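Beta-agarase D from Zobellia galactanivorans hydrolyses the beta-1,4-linkages of agarose at random positions along the chain, retaining the anomeric configuration, through its family 16 glycoside hydrolase catalytic domain. Local coordinates of one contact, PDB 4ASM (chain A, 1.50 Å), residues 183-188 and 233-238, beside the matching contact of the related agarase from Microbulbifer thermotolerans, PDB 3WZ1 (chain B, 1.60 Å), residues 150-155 and 199-204. One frame, after least-squares fit of the local backbone (RMSD 0.25 Å); residues are numbered along the deposited sequences.

Structure 1 (4ASM); sequences IHLSHH and LEYFVD.
L185 and Y235 lie alongside each other, pointing opposite ways, between strands 183-191 and 232-237 of the GH16 beta-jelly roll. The touching parts run nearly antiparallel, unpaired, and the buried contact combines side-chain packing with one hydrogen bond to the main chain. CB of L185 makes a CH-pi contact over one face of the Y235 ring, 4.0 Å from its centroid. Y235 OH donates to S186 O at 2.6 Å, from above the carbonyl plane. A water in the H187 ring plane, 2.8 Å from ND1, donates to Y235 OH; H187 NE2 hydrogen-bonds to I303 O. CG1 of I183 is anti to its carbonyl carbon (chi1 -54°), and extended chi2 (177°) carries CD1 to 4.5 Å from V237 CG2. F236 turns away. H184 ND1 hydrogen-bonds to E165 OE1, the proton donor by similarity, so the 183-188 side probably borders the catalytic cleft.

Structure 2 (3WZ1); sequences LHLSHH and LEYYVD.
L152 and Y201 lie alongside each other, pointing opposite ways. CB of L152 makes a CH-pi contact over one face of the Y201 ring, 4.0 Å from its centroid. Y201 OH donates to S153 O at 2.7 Å, from above the carbonyl plane. A water in the H154 ring plane, 2.8 Å from ND1, donates to Y201 OH; H154 NE2 hydrogen-bonds to I217 O. CG of L150 is anti to its carbonyl carbon (chi1 -63°), and extended chi2 (169°) carries CD1 to 3.9 Å from V203 CG2. Y202 turns away. Y202 OH donates to E200 OE1 at 2.6 Å, from above the carboxylate plane. H151 ND1 hydrogen-bonds to E134 OE1, the predicted proton donor, consistent with the 150-155 side bordering the catalytic cleft.

What differs
Both structures keep the buried core of the contact. L185(A), L233(A), Y235(A) and V237(A) hold their places, as do their counterparts, and the tyrosine hydroxyl bonds to the serine carbonyl in both: Y235(A) to S186(A), Y201(B) to S153(B). Water 1 and water 2 also occupy the same place.

I183(A) is exchanged for L150(B), with the CB atoms coinciding. CG1 of I183(A) and CG of L150(B) are 0.5 Å apart, and the two CD1 atoms are 0.7 Å apart. Both side chains therefore send a methyl toward the same valine, V237(A) or V203(B). The exchange moves the branch outward. CG2 of I183(A), carried on CB, has no counterpart in L150(B). CD2 of L150(B), carried one carbon further out, has none in I183(A). Packing against L185(A) and L152(B) is kept.

The side chain of S186(A) also lies differently from that of S153(B); neither side chain touches the other strand.

F236(A) is exchanged for Y202(B), which takes no part across the contact. The rings overlay, with the CZ atoms 0.5 Å apart. The added OH of Y202(B) bonds to E200(B) OE1 at 2.6 Å. F236(A) has no polar atom to do this for E234(A). The bond probably gives the E200(B) carboxylate one more hold and steadies the outer end of the Y202(B) ring.

Structure 1 (4ASM)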
# COMPACT_ATOMS: atom_id res chain seq x y z
N ILE A 183 5.43 -7.17 -5.95
CA ILE A 183 4.48 -6.25 -5.32
C ILE A 183 4.45 -6.62 -3.86
O ILE A 183 4.21 -7.78 -3.52
CB ILE A 183 3.04 -6.33 -5.92
CG1 ILE A 183 3.07 -6.15 -7.45
CG2 ILE A 183 2.10 -5.30 -5.21
CD1 ILE A 183 1.71 -6.28 -8.11
N HIS A 184 4.73 -5.65 -2.99
CA HIS A 184 4.63 -5.92 -1.56
C HIS A 184 3.18 -5.90 -1.12
O HIS A 184 2.52 -4.86 -1.22
CB HIS A 184 5.46 -4.92 -0.76
CG HIS A 184 5.70 -5.34 0.66
ND1 HIS A 184 5.85 -4.43 1.69
CD2 HIS A 184 5.78 -6.57 1.23
CE1 HIS A 184 6.05 -5.09 2.82
NE2 HIS A 184 5.99 -6.38 2.57
N LEU A 185 2.71 -7.05 -0.65
CA LEU A 185 1.32 -7.21 -0.18
C LEU A 185 1.41 -7.10 1.33
O LEU A 185 2.00 -7.97 2.00
CB LEU A 185 0.72 -8.55 -0.63
CG LEU A 185 0.82 -8.79 -2.14
CD1 LEU A 185 0.30 -10.18 -2.44
CD2 LEU A 185 0.01 -7.72 -2.87
N SER A 186 0.91 -5.99 1.88
CA SER A 186 1.35 -5.57 3.20
C SER A 186 0.27 -4.88 4.04
O SER A 186 -0.84 -4.62 3.59
CB SER A 186 2.56 -4.64 3.00
OG SER A 186 3.28 -4.39 4.21
N HIS A 187 0.65 -4.62 5.28
CA HIS A 187 -0.15 -3.83 6.22
C HIS A 187 0.84 -3.34 7.24
O HIS A 187 1.99 -3.75 7.23
CB HIS A 187 -1.27 -4.68 6.86
CG HIS A 187 -0.78 -5.62 7.93
ND1 HIS A 187 -0.42 -6.92 7.67
CD2 HIS A 187 -0.60 -5.43 9.26
CE1 HIS A 187 -0.05 -7.51 8.80
NE2 HIS A 187 -0.16 -6.63 9.78
N HIS A 188 0.42 -2.44 8.12
CA HIS A 188 1.29 -2.07 9.23
C HIS A 188 0.45 -1.95 10.49
O HIS A 188 -0.71 -1.56 10.43
CB HIS A 188 1.93 -0.70 9.01
CG HIS A 188 3.09 -0.67 8.06
ND1 HIS A 188 2.96 -0.80 6.69
CD2 HIS A 188 4.40 -0.42 8.28
CE1 HIS A 188 4.15 -0.67 6.12
NE2 HIS A 188 5.04 -0.44 7.06
N LEU A 233 -7.40 -10.63 5.81
CA LEU A 233 -7.20 -9.83 4.58
C LEU A 233 -6.97 -10.75 3.41
O LEU A 233 -6.26 -11.74 3.56
CB LEU A 233 -5.96 -8.95 4.69
CG LEU A 233 -5.80 -8.01 5.88
CD1 LEU A 233 -4.45 -7.28 5.86
CD2 LEU A 233 -6.98 -7.01 5.94
N GLU A 234 -7.54 -10.41 2.25
CA GLU A 234 -7.29 -11.17 1.03
C GLU A 234 -6.83 -10.21 -0.05
O GLU A 234 -7.41 -9.11 -0.16
CB GLU A 234 -8.56 -11.87 0.56
CG GLU A 234 -9.16 -12.84 1.56
CD GLU A 234 -10.62 -13.17 1.29
OE1 GLU A 234 -11.20 -12.64 0.32
OE2 GLU A 234 -11.18 -13.99 2.06
N TYR A 235 -5.81 -10.59 -0.82
CA TYR A 235 -5.24 -9.73 -1.86
C TYR A 235 -5.51 -10.31 -3.24
O TYR A 235 -5.52 -11.53 -3.40
CB TYR A 235 -3.72 -9.57 -1.67
CG TYR A 235 -3.34 -8.82 -0.43
CD1 TYR A 235 -3.30 -9.46 0.81
CD2 TYR A 235 -3.06 -7.46 -0.49
CE1 TYR A 235 -2.97 -8.75 1.96
CE2 TYR A 235 -2.70 -6.75 0.65
CZ TYR A 235 -2.68 -7.40 1.86
OH TYR A 235 -2.37 -6.70 3.01
N PHE A 236 -5.72 -9.42 -4.21
CA PHE A 236 -6.10 -9.80 -5.58
C PHE A 236 -5.31 -8.98 -6.57
O PHE A 236 -5.15 -7.77 -6.38
CB PHE A 236 -7.60 -9.52 -5.81
CG PHE A 236 -8.49 -10.25 -4.86
CD1 PHE A 236 -8.70 -9.74 -3.57
CD2 PHE A 236 -9.11 -11.43 -5.22
CE1 PHE A 236 -9.51 -10.42 -2.65
CE2 PHE A 236 -9.93 -12.12 -4.29
CZ PHE A 236 -10.12 -11.60 -3.02
N VAL A 237 -4.80 -9.64 -7.61
CA VAL A 237 -4.10 -8.98 -8.71
C VAL A 237 -4.69 -9.51 -10.00
O VAL A 237 -4.75 -10.73 -10.22
CB VAL A 237 -2.58 -9.24 -8.68
CG1 VAL A 237 -1.90 -8.56 -9.89
CG2 VAL A 237 -1.98 -8.70 -7.40
N ASP A 238 -5.15 -8.57 -10.83
CA ASP A 238 -5.77 -8.90 -12.11
C ASP A 238 -6.88 -9.95 -11.99
O ASP A 238 -6.99 -10.89 -12.79
CB ASP A 238 -4.69 -9.31 -13.12
CG ASP A 238 -3.82 -8.14 -13.55
OD1 ASP A 238 -4.25 -6.98 -13.38
OD2 ASP A 238 -2.70 -8.38 -14.04
O HOH W 1 -0.80 -7.95 5.06

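Structure 2 (3WZ1)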
# COMPACT_ATOMS: atom_id res chain seq x y z
N LEU B 150 5.20 -7.13 -6.25
CA LEU B 150 4.25 -6.21 -5.57
C LEU B 150 4.36 -6.51 -4.08
O LEU B 150 4.30 -7.67 -3.66
CB LEU B 150 2.82 -6.47 -6.04
CG LEU B 150 2.55 -6.21 -7.52
CD1 LEU B 150 1.17 -6.76 -7.92
CD2 LEU B 150 2.68 -4.72 -7.87
N HIS B 151 4.54 -5.49 -3.25
CA HIS B 151 4.63 -5.70 -1.82
C HIS B 151 3.20 -5.71 -1.27
O HIS B 151 2.50 -4.69 -1.34
CB HIS B 151 5.45 -4.59 -1.17
CG HIS B 151 5.73 -4.83 0.27
ND1 HIS B 151 5.67 -3.83 1.22
CD2 HIS B 151 6.08 -5.96 0.94
CE1 HIS B 151 5.96 -4.33 2.40
NE2 HIS B 151 6.24 -5.61 2.25
N LEU B 152 2.78 -6.86 -0.75
CA LEU B 152 1.42 -7.03 -0.22
C LEU B 152 1.53 -7.04 1.28
O LEU B 152 2.07 -7.99 1.84
CB LEU B 152 0.82 -8.35 -0.70
CG LEU B 152 0.85 -8.58 -2.21
CD1 LEU B 152 0.25 -9.94 -2.53
CD2 LEU B 152 0.13 -7.49 -2.97
N SER B 153 1.05 -5.99 1.93
CA SER B 153 1.36 -5.84 3.34
C SER B 153 0.36 -4.98 4.10
O SER B 153 -0.63 -4.50 3.55
CB SER B 153 2.80 -5.32 3.52
OG SER B 153 3.28 -5.63 4.85
N HIS B 154 0.64 -4.84 5.38
CA HIS B 154 -0.13 -3.97 6.26
C HIS B 154 0.78 -3.65 7.43
O HIS B 154 1.77 -4.35 7.63
CB HIS B 154 -1.42 -4.64 6.75
CG HIS B 154 -1.21 -5.63 7.86
ND1 HIS B 154 -0.95 -6.96 7.63
CD2 HIS B 154 -1.21 -5.47 9.21
CE1 HIS B 154 -0.80 -7.58 8.78
NE2 HIS B 154 -0.95 -6.70 9.75
N HIS B 155 0.47 -2.59 8.16
CA HIS B 155 1.25 -2.25 9.36
C HIS B 155 0.35 -1.97 10.53
O HIS B 155 -0.75 -1.44 10.38
CB HIS B 155 2.10 -1.01 9.12
CG HIS B 155 3.17 -1.18 8.09
ND1 HIS B 155 4.51 -1.24 8.41
CD2 HIS B 155 3.10 -1.29 6.74
CE1 HIS B 155 5.22 -1.39 7.30
NE2 HIS B 155 4.39 -1.42 6.27
N LEU B 199 -7.59 -10.25 5.75
CA LEU B 199 -7.33 -9.56 4.48
C LEU B 199 -7.10 -10.56 3.36
O LEU B 199 -6.37 -11.55 3.53
CB LEU B 199 -6.06 -8.73 4.62
CG LEU B 199 -6.01 -7.69 5.74
CD1 LEU B 199 -4.65 -7.03 5.72
CD2 LEU B 199 -7.09 -6.64 5.60
N GLU B 200 -7.67 -10.26 2.19
CA GLU B 200 -7.40 -11.03 0.97
C GLU B 200 -6.87 -10.13 -0.12
O GLU B 200 -7.47 -9.09 -0.41
CB GLU B 200 -8.66 -11.73 0.46
CG GLU B 200 -9.25 -12.74 1.44
CD GLU B 200 -10.67 -13.16 1.11
OE1 GLU B 200 -11.30 -12.65 0.17
OE2 GLU B 200 -11.17 -14.05 1.86
N TYR B 201 -5.75 -10.51 -0.73
CA TYR B 201 -5.14 -9.73 -1.81
C TYR B 201 -5.41 -10.34 -3.17
O TYR B 201 -5.20 -11.55 -3.37
CB TYR B 201 -3.63 -9.61 -1.62
CG TYR B 201 -3.25 -8.79 -0.39
CD1 TYR B 201 -3.27 -9.35 0.87
CD2 TYR B 201 -2.87 -7.45 -0.51
CE1 TYR B 201 -2.94 -8.60 1.98
CE2 TYR B 201 -2.53 -6.70 0.61
CZ TYR B 201 -2.56 -7.27 1.86
OH TYR B 201 -2.24 -6.56 3.00
N TYR B 202 -5.80 -9.50 -4.12
CA TYR B 202 -6.14 -9.92 -5.48
C TYR B 202 -5.34 -9.13 -6.51
O TYR B 202 -5.27 -7.90 -6.43
CB TYR B 202 -7.62 -9.71 -5.73
CG TYR B 202 -8.53 -10.53 -4.84
CD1 TYR B 202 -8.85 -10.11 -3.56
CD2 TYR B 202 -9.10 -11.70 -5.31
CE1 TYR B 202 -9.69 -10.85 -2.76
CE2 TYR B 202 -9.95 -12.44 -4.52
CZ TYR B 202 -10.24 -12.02 -3.23
OH TYR B 202 -11.08 -12.77 -2.45
N VAL B 203 -4.73 -9.83 -7.46
CA VAL B 203 -3.96 -9.20 -8.52
C VAL B 203 -4.60 -9.61 -9.85
O VAL B 203 -4.73 -10.81 -10.13
CB VAL B 203 -2.48 -9.59 -8.47
CG1 VAL B 203 -1.72 -9.03 -9.67
CG2 VAL B 203 -1.83 -9.12 -7.17
N ASP B 204 -5.04 -8.63 -10.64
CA ASP B 204 -5.65 -8.90 -11.94
C ASP B 204 -6.76 -9.97 -11.85
O ASP B 204 -6.85 -10.88 -12.69
CB ASP B 204 -4.57 -9.25 -12.96
CG ASP B 204 -3.61 -8.09 -13.22
OD1 ASP B 204 -4.10 -6.96 -13.20
OD2 ASP B 204 -2.41 -8.34 -13.48
O HOH W 2 -0.87 -8.03 5.06